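Spore coat polysaccharide biosynthesis protein spsE (Bacillus subtilis, PDB 1VLI) probably acts as an N-acylneuraminate-9-phosphate synthase-type enzyme in the biosynthesis of the spore coat polysaccharide. Local coordinates at residues Y203-V208 with T302-E307; A168-V173 with P210-A215; M161-A166 with I188-C193; V238-K243 with K289-K294. All blocks are in the same frame, centred on the assembly; numbering follows the deposited sequence.

Contact 1 (Y203-V208 with T302-E307); sequences YSNLSV and TTTAIE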
loop_
_atom_site.group_PDB
_atom_site.type_symbol
_atom_site.label_atom_id
_atom_site.label_comp_id
_atom_site.label_asym_id
_atom_site.label_seq_id
_atom_site.Cartn_x
_atom_site.Cartn_y
_atom_site.Cartn_z
ATOM N N TYR A 203 -7.968 14.303 11.444
ATOM C CA TYR A 203 -8.357 13.305 10.460
ATOM C C TYR A 203 -7.763 11.914 10.679
ATOM O O TYR A 203 -7.980 11.010 9.865
ATOM C CB TYR A 203 -8.077 13.802 9.037
ATOM C CG TYR A 203 -8.915 14.999 8.660
ATOM C CD1 TYR A 203 -10.288 14.867 8.383
ATOM C CD2 TYR A 203 -8.349 16.276 8.606
ATOM C CE1 TYR A 203 -11.064 15.980 8.046
ATOM C CE2 TYR A 203 -9.113 17.392 8.265
ATOM C CZ TYR A 203 -10.463 17.236 7.988
ATOM O OH TYR A 203 -11.205 18.342 7.654
ATOM N N SER A 204 -7.049 11.733 11.783
ATOM C CA SER A 204 -6.405 10.454 12.101
ATOM C C SER A 204 -7.387 9.290 12.253
ATOM O O SER A 204 -7.080 8.169 11.833
ATOM C CB SER A 204 -5.596 10.583 13.382
ATOM O OG SER A 204 -4.693 11.662 13.273
ATOM N N ASN A 205 -8.540 9.564 12.871
ATOM C CA ASN A 205 -9.493 8.546 13.288
ATOM C C ASN A 205 -8.841 7.282 13.838
ATOM O O ASN A 205 -9.113 6.188 13.359
ATOM C CB ASN A 205 -10.454 8.202 12.147
ATOM C CG ASN A 205 -11.386 9.358 11.806
ATOM O OD1 ASN A 205 -12.268 9.769 12.614
ATOM N ND2 ASN A 205 -11.212 9.890 10.603
ATOM N N LEU A 206 -8.010 7.429 14.860
ATOM C CA LEU A 206 -7.299 6.282 15.452
ATOM C C LEU A 206 -8.176 5.215 16.135
ATOM O O LEU A 206 -7.730 4.075 16.327
ATOM C CB LEU A 206 -6.205 6.765 16.409
ATOM C CG LEU A 206 -5.081 7.652 15.875
ATOM C CD1 LEU A 206 -3.917 7.683 16.856
ATOM C CD2 LEU A 206 -4.596 7.141 14.528
ATOM N N SER A 207 -9.420 5.565 16.511
ATOM C CA SER A 207 -10.314 4.546 17.076
ATOM C C SER A 207 -10.574 3.414 16.061
ATOM O O SER A 207 -11.065 2.355 16.418
ATOM C CB SER A 207 -11.627 5.151 17.597
ATOM O OG SER A 207 -12.199 5.961 16.598
ATOM N N VAL A 208 -10.194 3.627 14.807
ATOM C CA VAL A 208 -10.311 2.620 13.792
ATOM C C VAL A 208 -9.395 1.428 14.035
ATOM O O VAL A 208 -9.729 0.289 13.670
ATOM C CB VAL A 208 -10.017 3.225 12.413
ATOM C CG1 VAL A 208 -9.711 2.138 11.362
ATOM C CG2 VAL A 208 -11.160 4.099 11.967
ATOM N N THR A 302 -14.334 4.474 7.215
ATOM C CA THR A 302 -14.903 5.176 6.062
ATOM C C THR A 302 -13.926 6.220 5.468
ATOM O O THR A 302 -12.911 6.518 6.067
ATOM C CB THR A 302 -16.279 5.812 6.444
ATOM O OG1 THR A 302 -16.899 6.331 5.269
ATOM C CG2 THR A 302 -16.125 7.031 7.369
ATOM N N THR A 303 -14.236 6.766 4.293
ATOM C CA THR A 303 -13.461 7.878 3.721
ATOM C C THR A 303 -13.670 9.205 4.501
ATOM O O THR A 303 -14.761 9.452 5.049
ATOM C CB THR A 303 -13.801 8.017 2.214
ATOM O OG1 THR A 303 -12.842 8.869 1.571
ATOM C CG2 THR A 303 -15.153 8.704 2.010
ATOM N N THR A 304 -12.634 10.046 4.571
ATOM C CA THR A 304 -12.727 11.310 5.334
ATOM C C THR A 304 -13.310 12.480 4.513
ATOM O O THR A 304 -13.485 12.370 3.289
ATOM C CB THR A 304 -11.364 11.713 6.002
ATOM O OG1 THR A 304 -10.329 11.777 5.012
ATOM C CG2 THR A 304 -10.876 10.649 7.005
ATOM N N ALA A 305 -13.630 13.581 5.205
ATOM C CA ALA A 305 -14.045 14.833 4.559
ATOM C C ALA A 305 -13.004 15.368 3.552
ATOM O O ALA A 305 -13.392 15.931 2.527
ATOM C CB ALA A 305 -14.404 15.897 5.605
ATOM N N ILE A 306 -11.703 15.166 3.838
ATOM C CA ILE A 306 -10.572 15.586 2.955
ATOM C C ILE A 306 -10.105 14.542 1.908
ATOM O O ILE A 306 -9.247 14.838 1.063
ATOM C CB ILE A 306 -9.339 16.111 3.779
ATOM C CG1 ILE A 306 -8.837 15.041 4.758
ATOM C CG2 ILE A 306 -9.656 17.454 4.459
ATOM C CD1 ILE A 306 -7.422 15.247 5.244
ATOM N N GLU A 307 -10.655 13.329 1.979
ATOM C CA GLU A 307 -10.477 12.319 0.923
ATOM C C GLU A 307 -11.698 12.312 -0.034
ATOM O O GLU A 307 -11.542 12.491 -1.243
ATOM C CB GLU A 307 -10.195 10.922 1.522
ATOM C CG GLU A 307 -8.833 10.765 2.211
ATOM C CD GLU A 307 -8.792 9.623 3.234
ATOM O OE1 GLU A 307 -9.724 9.482 4.060
ATOM O OE2 GLU A 307 -7.812 8.859 3.230
#

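Contact 2 (A168-V173 with P210-A215); sequences AEISDV and PMLAAA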
loop_
_atom_site.group_PDB
_atom_site.type_symbol
_atom_site.label_atom_id
_atom_site.label_comp_id
_atom_site.label_asym_id
_atom_site.label_seq_id
_atom_site.Cartn_x
_atom_site.Cartn_y
_atom_site.Cartn_z
ATOM N N ALA A 168 -11.479 3.328 2.638
ATOM C CA ALA A 168 -12.143 2.036 2.510
ATOM C C ALA A 168 -13.236 1.958 3.546
ATOM O O ALA A 168 -13.176 2.637 4.563
ATOM C CB ALA A 168 -11.156 0.895 2.714
ATOM N N GLU A 169 -14.237 1.135 3.280
ATOM C CA GLU A 169 -15.176 0.766 4.309
ATOM C C GLU A 169 -14.877 -0.661 4.721
ATOM O O GLU A 169 -13.987 -1.312 4.148
ATOM C CB GLU A 169 -16.583 0.948 3.796
ATOM C CG GLU A 169 -16.799 2.397 3.435
ATOM C CD GLU A 169 -18.241 2.790 3.524
ATOM O OE1 GLU A 169 -19.079 2.150 2.859
ATOM O OE2 GLU A 169 -18.525 3.741 4.265
ATOM N N ILE A 170 -15.591 -1.140 5.731
ATOM C CA ILE A 170 -15.277 -2.426 6.349
ATOM C C ILE A 170 -15.402 -3.620 5.368
ATOM O O ILE A 170 -14.607 -4.577 5.401
ATOM C CB ILE A 170 -16.048 -2.579 7.705
ATOM C CG1 ILE A 170 -15.545 -3.764 8.531
ATOM C CG2 ILE A 170 -17.571 -2.626 7.519
ATOM C CD1 ILE A 170 -14.222 -3.550 9.169
ATOM N N SER A 171 -16.346 -3.514 4.444
ATOM C CA SER A 171 -16.571 -4.562 3.483
ATOM C C SER A 171 -15.425 -4.686 2.481
ATOM O O SER A 171 -15.108 -5.793 2.060
ATOM C CB SER A 171 -17.896 -4.330 2.775
ATOM O OG SER A 171 -17.977 -2.976 2.395
ATOM N N ASP A 172 -14.790 -3.573 2.114
ATOM C CA ASP A 172 -13.587 -3.632 1.237
ATOM C C ASP A 172 -12.424 -4.308 1.955
ATOM O O ASP A 172 -11.638 -5.089 1.350
ATOM C CB ASP A 172 -13.140 -2.224 0.815
ATOM C CG ASP A 172 -14.303 -1.338 0.357
ATOM O OD1 ASP A 172 -15.067 -1.777 -0.516
ATOM O OD2 ASP A 172 -14.522 -0.194 0.812
ATOM N N VAL A 173 -12.309 -4.005 3.248
ATOM C CA VAL A 173 -11.223 -4.542 4.047
ATOM C C VAL A 173 -11.439 -6.059 4.142
ATOM O O VAL A 173 -10.518 -6.873 3.895
ATOM C CB VAL A 173 -11.157 -3.845 5.388
ATOM C CG1 VAL A 173 -10.148 -4.454 6.269
ATOM C CG2 VAL A 173 -10.786 -2.409 5.200
ATOM N N PRO A 210 -8.215 -0.280 17.026
ATOM C CA PRO A 210 -8.930 -1.319 17.804
ATOM C C PRO A 210 -10.163 -1.934 17.163
ATOM O O PRO A 210 -10.371 -3.135 17.310
ATOM C CB PRO A 210 -9.267 -0.646 19.162
ATOM C CG PRO A 210 -8.986 0.781 18.993
ATOM C CD PRO A 210 -7.955 0.920 17.849
HETATM N N MSE A 211 -10.956 -1.155 16.434
HETATM C CA MSE A 211 -12.107 -1.698 15.737
HETATM C C MSE A 211 -11.649 -2.768 14.736
HETATM O O MSE A 211 -12.150 -3.901 14.755
HETATM C CB MSE A 211 -12.832 -0.581 14.996
HETATM C CG MSE A 211 -14.133 -0.988 14.368
HETATM SE SE MSE A 211 -13.942 -1.768 12.625
HETATM C CE MSE A 211 -13.431 -0.123 11.544
ATOM N N LEU A 212 -10.700 -2.424 13.857
ATOM C CA LEU A 212 -10.174 -3.436 12.917
ATOM C C LEU A 212 -9.577 -4.653 13.610
ATOM O O LEU A 212 -9.733 -5.762 13.152
ATOM C CB LEU A 212 -9.153 -2.860 11.935
ATOM C CG LEU A 212 -9.699 -1.826 10.963
ATOM C CD1 LEU A 212 -8.557 -1.290 10.144
ATOM C CD2 LEU A 212 -10.884 -2.363 10.063
ATOM N N ALA A 213 -8.929 -4.452 14.727
ATOM C CA ALA A 213 -8.245 -5.556 15.397
ATOM C C ALA A 213 -9.243 -6.576 15.947
ATOM O O ALA A 213 -9.035 -7.792 15.868
ATOM C CB ALA A 213 -7.349 -5.024 16.524
ATOM N N ALA A 214 -10.331 -6.077 16.524
ATOM C CA ALA A 214 -11.390 -6.954 16.965
ATOM C C ALA A 214 -12.083 -7.557 15.760
ATOM O O ALA A 214 -12.350 -8.752 15.745
ATOM C CB ALA A 214 -12.372 -6.212 17.884
ATOM N N ALA A 215 -12.314 -6.761 14.719
ATOM C CA ALA A 215 -13.029 -7.262 13.520
ATOM C C ALA A 215 -12.284 -8.345 12.742
ATOM O O ALA A 215 -12.931 -9.216 12.156
ATOM C CB ALA A 215 -13.465 -6.101 12.572
#

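Contact 3 (M161-A166 with I188-C193); sequences MIFSTA and IAIMHC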
loop_
_atom_site.group_PDB
_atom_site.type_symbol
_atom_site.label_atom_id
_atom_site.label_comp_id
_atom_site.label_asym_id
_atom_site.label_seq_id
_atom_site.Cartn_x
_atom_site.Cartn_y
_atom_site.Cartn_z
HETATM N N MSE A 161 1.868 -10.123 3.515
HETATM C CA MSE A 161 1.192 -9.112 2.743
HETATM C C MSE A 161 0.716 -8.001 3.614
HETATM O O MSE A 161 0.142 -8.253 4.684
HETATM C CB MSE A 161 0.090 -9.763 2.006
HETATM C CG MSE A 161 0.694 -10.440 0.807
HETATM SE SE MSE A 161 -0.471 -11.184 -0.390
HETATM C CE MSE A 161 -1.464 -9.594 -1.073
ATOM N N ILE A 162 1.043 -6.776 3.217
ATOM C CA ILE A 162 0.629 -5.594 3.977
ATOM C C ILE A 162 -0.266 -4.782 3.090
ATOM O O ILE A 162 0.178 -4.373 2.006
ATOM C CB ILE A 162 1.836 -4.739 4.354
ATOM C CG1 ILE A 162 2.904 -5.584 5.046
ATOM C CG2 ILE A 162 1.410 -3.566 5.244
ATOM C CD1 ILE A 162 4.228 -4.864 5.180
ATOM N N PHE A 163 -1.519 -4.568 3.495
ATOM C CA PHE A 163 -2.375 -3.743 2.641
ATOM C C PHE A 163 -2.953 -2.527 3.350
ATOM O O PHE A 163 -3.206 -2.556 4.545
ATOM C CB PHE A 163 -3.380 -4.559 1.827
ATOM C CG PHE A 163 -4.530 -5.116 2.618
ATOM C CD1 PHE A 163 -5.687 -4.333 2.874
ATOM C CD2 PHE A 163 -4.508 -6.439 3.052
ATOM C CE1 PHE A 163 -6.762 -4.864 3.532
ATOM C CE2 PHE A 163 -5.598 -6.976 3.750
ATOM C CZ PHE A 163 -6.734 -6.194 3.974
ATOM N N SER A 164 -3.083 -1.435 2.609
ATOM C CA SER A 164 -3.488 -0.190 3.178
ATOM C C SER A 164 -4.975 0.035 2.929
ATOM O O SER A 164 -5.572 -0.589 2.056
ATOM C CB SER A 164 -2.634 0.909 2.584
ATOM O OG SER A 164 -1.457 1.073 3.369
ATOM N N THR A 165 -5.586 0.916 3.692
ATOM C CA THR A 165 -7.040 1.040 3.629
ATOM C C THR A 165 -7.586 2.467 3.563
ATOM O O THR A 165 -8.693 2.723 4.076
ATOM C CB THR A 165 -7.665 0.332 4.846
ATOM O OG1 THR A 165 -7.238 0.990 6.042
ATOM C CG2 THR A 165 -7.142 -1.115 4.998
ATOM N N ALA A 166 -6.853 3.400 2.949
ATOM C CA ALA A 166 -7.351 4.778 2.868
ATOM C C ALA A 166 -8.666 4.808 2.123
ATOM O O ALA A 166 -8.790 4.227 1.030
ATOM C CB ALA A 166 -6.367 5.697 2.195
ATOM N N ILE A 188 -1.080 -11.760 7.023
ATOM C CA ILE A 188 -1.697 -10.522 6.525
ATOM C C ILE A 188 -1.591 -9.428 7.574
ATOM O O ILE A 188 -1.767 -9.700 8.753
ATOM C CB ILE A 188 -3.161 -10.787 6.208
ATOM C CG1 ILE A 188 -3.277 -11.877 5.161
ATOM C CG2 ILE A 188 -3.885 -9.520 5.759
ATOM C CD1 ILE A 188 -4.697 -12.423 5.023
ATOM N N ALA A 189 -1.253 -8.209 7.139
ATOM C CA ALA A 189 -1.247 -7.009 7.997
ATOM C C ALA A 189 -2.090 -5.962 7.277
ATOM O O ALA A 189 -1.981 -5.812 6.050
ATOM C CB ALA A 189 0.156 -6.481 8.243
ATOM N N ILE A 190 -2.907 -5.239 8.037
ATOM C CA ILE A 190 -3.876 -4.285 7.468
ATOM C C ILE A 190 -3.510 -2.923 8.035
ATOM O O ILE A 190 -3.497 -2.769 9.241
ATOM C CB ILE A 190 -5.313 -4.672 7.916
ATOM C CG1 ILE A 190 -5.638 -6.118 7.496
ATOM C CG2 ILE A 190 -6.353 -3.683 7.359
ATOM C CD1 ILE A 190 -7.054 -6.563 7.782
HETATM N N MSE A 191 -3.175 -1.949 7.182
HETATM C CA MSE A 191 -2.803 -0.622 7.672
HETATM C C MSE A 191 -4.018 0.306 7.616
HETATM O O MSE A 191 -4.672 0.402 6.603
HETATM C CB MSE A 191 -1.687 -0.006 6.860
HETATM C CG MSE A 191 -0.435 -0.929 6.620
HETATM SE SE MSE A 191 0.513 -1.256 8.260
HETATM C CE MSE A 191 1.530 0.408 8.371
ATOM N N HIS A 192 -4.302 0.992 8.704
ATOM C CA HIS A 192 -5.197 2.137 8.674
ATOM C C HIS A 192 -4.407 3.312 8.156
ATOM O O HIS A 192 -3.210 3.391 8.387
ATOM C CB HIS A 192 -5.729 2.440 10.080
ATOM C CG HIS A 192 -6.488 3.725 10.170
ATOM N ND1 HIS A 192 -7.536 4.033 9.325
ATOM C CD2 HIS A 192 -6.357 4.777 11.010
ATOM C CE1 HIS A 192 -8.026 5.213 9.654
ATOM N NE2 HIS A 192 -7.336 5.681 10.676
ATOM N N CYS A 193 -5.076 4.253 7.510
ATOM C CA CYS A 193 -4.375 5.226 6.726
ATOM C C CYS A 193 -5.310 6.327 6.255
ATOM O O CYS A 193 -6.463 6.057 5.959
ATOM C CB CYS A 193 -3.842 4.478 5.505
ATOM S SG CYS A 193 -2.888 5.511 4.441
#

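Contact 4 (V238-K243 with K289-K294); sequences VRLGAK and KPVSEK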
loop_
_atom_site.group_PDB
_atom_site.type_symbol
_atom_site.label_atom_id
_atom_site.label_comp_id
_atom_site.label_asym_id
_atom_site.label_seq_id
_atom_site.Cartn_x
_atom_site.Cartn_y
_atom_site.Cartn_z
ATOM N N VAL A 238 0.310 3.377 18.660
ATOM C CA VAL A 238 0.970 2.261 19.323
ATOM C C VAL A 238 0.249 1.940 20.622
ATOM O O VAL A 238 -0.022 0.773 20.922
ATOM C CB VAL A 238 2.475 2.574 19.587
ATOM C CG1 VAL A 238 3.093 1.643 20.656
ATOM C CG2 VAL A 238 3.249 2.492 18.297
ATOM N N ARG A 239 -0.105 2.964 21.386
ATOM C CA ARG A 239 -0.793 2.681 22.640
ATOM C C ARG A 239 -2.285 2.351 22.479
ATOM O O ARG A 239 -2.939 2.027 23.449
ATOM C CB ARG A 239 -0.421 3.659 23.772
ATOM C CG ARG A 239 -1.260 4.889 23.985
ATOM C CD ARG A 239 -0.605 5.880 24.991
ATOM N NE ARG A 239 0.117 6.906 24.248
ATOM C CZ ARG A 239 -0.391 8.089 23.873
ATOM N NH1 ARG A 239 -1.647 8.454 24.228
ATOM N NH2 ARG A 239 0.376 8.915 23.140
ATOM N N LEU A 240 -2.776 2.384 21.238
ATOM C CA LEU A 240 -4.069 1.828 20.862
ATOM C C LEU A 240 -3.922 0.462 20.202
ATOM O O LEU A 240 -4.891 -0.046 19.699
ATOM C CB LEU A 240 -4.816 2.748 19.887
ATOM C CG LEU A 240 -5.563 3.871 20.605
ATOM C CD1 LEU A 240 -6.040 4.937 19.661
ATOM C CD2 LEU A 240 -6.714 3.311 21.368
ATOM N N GLY A 241 -2.712 -0.101 20.178
ATOM C CA GLY A 241 -2.503 -1.477 19.761
ATOM C C GLY A 241 -1.876 -1.701 18.389
ATOM O O GLY A 241 -1.730 -2.852 17.966
ATOM N N ALA A 242 -1.545 -0.634 17.654
ATOM C CA ALA A 242 -0.946 -0.779 16.292
ATOM C C ALA A 242 0.353 -1.591 16.385
ATOM O O ALA A 242 1.103 -1.410 17.316
ATOM C CB ALA A 242 -0.642 0.605 15.688
ATOM N N LYS A 243 0.616 -2.488 15.448
ATOM C CA LYS A 243 1.853 -3.304 15.525
ATOM C C LYS A 243 2.882 -3.038 14.397
ATOM O O LYS A 243 3.968 -3.647 14.366
ATOM C CB LYS A 243 1.503 -4.796 15.610
ATOM C CG LYS A 243 0.534 -5.167 16.735
ATOM C CD LYS A 243 1.129 -4.861 18.108
ATOM C CE LYS A 243 2.369 -5.697 18.415
ATOM N NZ LYS A 243 2.778 -5.572 19.859
ATOM N N LYS A 289 -1.936 6.028 29.841
ATOM C CA LYS A 289 -1.955 7.113 28.823
ATOM C C LYS A 289 -3.115 7.149 27.820
ATOM O O LYS A 289 -3.075 6.454 26.786
ATOM C CB LYS A 289 -0.601 7.275 28.134
ATOM C CG LYS A 289 0.100 8.617 28.434
ATOM C CD LYS A 289 1.349 8.710 27.468
ATOM C CE LYS A 289 2.227 9.922 27.884
ATOM N NZ LYS A 289 3.434 9.500 28.855
ATOM N N PRO A 290 -4.128 7.988 28.099
ATOM C CA PRO A 290 -5.304 8.114 27.223
ATOM C C PRO A 290 -4.935 8.760 25.888
ATOM O O PRO A 290 -3.818 9.270 25.736
ATOM C CB PRO A 290 -6.233 9.046 28.015
ATOM C CG PRO A 290 -5.703 9.043 29.395
ATOM C CD PRO A 290 -4.213 8.919 29.232
ATOM N N VAL A 291 -5.852 8.725 24.918
ATOM C CA VAL A 291 -5.624 9.372 23.611
ATOM C C VAL A 291 -6.730 10.409 23.416
ATOM O O VAL A 291 -7.879 10.118 23.707
ATOM C CB VAL A 291 -5.644 8.337 22.459
ATOM C CG1 VAL A 291 -5.756 9.020 21.103
ATOM C CG2 VAL A 291 -4.433 7.420 22.543
ATOM N N SER A 292 -6.372 11.599 22.926
ATOM C CA SER A 292 -7.308 12.719 22.771
ATOM C C SER A 292 -8.536 12.433 21.883
ATOM O O SER A 292 -8.501 11.581 20.992
ATOM C CB SER A 292 -6.576 13.983 22.286
ATOM O OG SER A 292 -6.282 13.946 20.897
ATOM N N GLU A 293 -9.627 13.152 22.157
ATOM C CA GLU A 293 -10.831 13.123 21.323
ATOM C C GLU A 293 -10.505 13.419 19.872
ATOM O O GLU A 293 -11.164 12.900 18.966
ATOM C CB GLU A 293 -11.781 14.205 21.784
ATOM C CG GLU A 293 -13.229 13.869 21.531
ATOM C CD GLU A 293 -13.738 12.862 22.541
ATOM O OE1 GLU A 293 -13.486 11.645 22.341
ATOM O OE2 GLU A 293 -14.377 13.298 23.532
ATOM N N LYS A 294 -9.491 14.273 19.681
ATOM C CA LYS A 294 -9.128 14.833 18.394
ATOM C C LYS A 294 -8.475 13.732 17.581
ATOM O O LYS A 294 -8.777 13.584 16.411
ATOM C CB LYS A 294 -8.202 16.057 18.571
ATOM C CG LYS A 294 -7.702 16.704 17.246
ATOM C CD LYS A 294 -7.293 18.192 17.354
ATOM C CE LYS A 294 -5.969 18.426 18.133
ATOM N NZ LYS A 294 -4.700 18.029 17.416
#

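Contact 1 (Y203-V208 with T302-E307)
Tyr-203 carries this contact by laying one ring face against Ile-306. Ile-306 CG1 sits 3.8 Å above the centre of the Tyr-203 ring, only 8° off the ring normal, which is a CH-pi contact. CD1, at the end of the same arm, reaches Tyr-203 CD2 at 3.6 Å. The other branch, Ile-306 CG2, lies 3.6 Å from Tyr-203 CZ, close to the hydroxyl. Thr-304 CB and Ala-305 CB approach the ring obliquely near CD1 and CE1. An alanine in place of Tyr-203 would remove the ring, and would probably leave Ile-306 without most of the surface it packs on and open a gap beside Thr-304 and Ala-305. Ser-204 turns its side chain away, and its carbonyl binds His-192. Asn-205 comes next. Its ND2 lies 3.7 Å from Thr-304 CG2, while its OD1 accepts from the backbone N of Ser-298. Within 302-307, Glu-307 OE1 is gripped twice: Thr-304 N donates at 3.0 Å on the anti lone pair, and Thr-304 OG1 donates at 2.6 Å from above the carboxylate plane. This pair of bonds should steady the turn that presents Ile-306. The arrangement joins two loops at the surface. One is the beta-alpha loop from strand 188-193 to helix 208-215, at the C-terminal end of a TIM-barrel strand, the end where such barrels carry their active sites.

Contact 2 (A168-V173 with P210-A215)
Ile-170 makes most of this contact, through its terminal methyl. CG1 stands anti to the backbone N (chi1 -168°), and CD1 at its end meets three side chains of the facing helix. It lies 3.7 Å from Leu-212 CD2, 3.9 Å from the SE atom of the selenomethionine Met-211, and 4.3 Å from Ala-215 CB. Leu-212 answers mainly with CD2. The leucine and isoleucine side chains slide past each other in opposite directions. Val-173 is one turn further along its helix, and its CG1 touches the same Leu-212 CD2 more loosely, at 4.4 Å. That methyl is therefore shared by two residues of helix 170-181. Phe-216 also packs on Ile-170 and Val-173, and Ile-221 of strand 220-225 lies against Leu-212. The start of helix 170-181 is fixed separately. Glu-169 is its N-cap residue, and its backbone N donates to Asp-172 OD2 at 2.8 Å with a nearly straight bond (170°). Asp-172 OD1 forms a salt bridge with Arg-311. All packing between the two segments is apolar. It joins neighbouring outer helices of the barrel, the ones before and after strand 188-193, as is usual in the helical layer of a TIM barrel.

Contact 3 (M161-A166 with I188-C193)
Thr-165 OG1 and Met-191 O form one of the shortest polar bonds here, at 2.7 Å. The hydroxyl donates to the carbonyl, tilted 19° from its plane. OG1 is held a second time, by Lys-301 NZ. Thr-165 CG2 also packs on Ile-190 CG2. Further back the two strands run parallel and exchange backbone bonds. Ala-189 N donates to Met-161 O at 2.8 Å, Phe-163 N to Ala-189 O at 2.9 Å, and Met-191 N to Phe-163 O at 2.7 Å. The strand axes are 4.7 Å apart and 22° from parallel. On one face of the sheet, the Phe-163 side chain lies beside that of Ile-190, both pointing the same way. Phe-163 CZ is 3.7 Å from Ile-190 CG1, and Phe-163 CE2 meets Ile-188 CG2. Met-161 and Ile-188 share this face and pack on helix 170-181. The opposite face carries Ile-162, Ala-189, Ser-164 and Met-191. There Ile-162 CG2 presses on CG of the selenomethionine Met-191 at 3.5 Å. Ser-164 OG is hydrogen-bonded to Lys-139 NZ. Near the C-terminal ends, Ala-166 CB rests against Cys-193 SG. The Cys-193 side chain is about 6 Å from a zinc ion, which His-226 and His-248 bind. Every touching residue is buried. The pair forms the strands of a beta-alpha-beta unit, with helix 170-181 as the connection, in the parallel sheet of the TIM barrel.

Contact 4 (V238-K243 with K289-K294)
Arg-239 crosses to Lys-289, Pro-290 and Val-291 along nearly its whole side chain. Its CB points toward the other segment. From there chi1 of 92°, well away from a staggered value, carries CG to 3.7 Å from Lys-289 O. CD is packed more tightly, 3.1 Å from that same Lys-289 O and 3.4 Å from Lys-289 CB. The chain then bends, with chi3 at 97°, and NE lies near the aliphatic part of the lysine. NE is buried and has no polar partner in the model. Lys-289 CD lies 3.9 Å above the guanidinium plane, offset toward its rim. At the tip, NH1 comes within 2.8 Å of Pro-290 O. That oxygen is at the guanidinium edge, but the angle is too poor for a hydrogen bond. NH1 also touches Val-291 CG2, 3.4 Å away. The same CG2 meets Leu-240 CD1 at 4.1 Å, the two side chains reaching toward each other tip to tip. Arg-239 also touches Thr-279 and Leu-283 of helix 266-285. Gly-241 is the C-prime residue of the Schellman motif that ends helix 232-239. An alanine at Arg-239 would probably leave the Lys-289 side chain freer to turn and Val-291 with a gap on one side. Lys-289 NZ has a weak, long ion pair with Glu-282. Across this contact the arginine appears to work mainly by packing, and its charge is probably eased by the nearby carbonyl of Pro-290 without a formed bond.

All four contacts belong to or border the TIM barrel. Contact 3 lies in its parallel sheet, about 7 Å from the chain's centre. Contact 2 packs directly outside it, about 10 Å away between centres, and shares helix 170-181 with the same beta-alpha-beta unit. Their segments alternate along the chain. Contact 1 is about 13 Å from contact 2 between centres and touches it through Thr-302 and Glu-169. It also touches contact 3, which closes before contact 1 opens. Contact 4, some 15 Å from contact 1, falls between its segments in sequence and meets it at Leu-206 and Leu-240. Residues 289-307 are thus tied back onto barrel loops and helix ends.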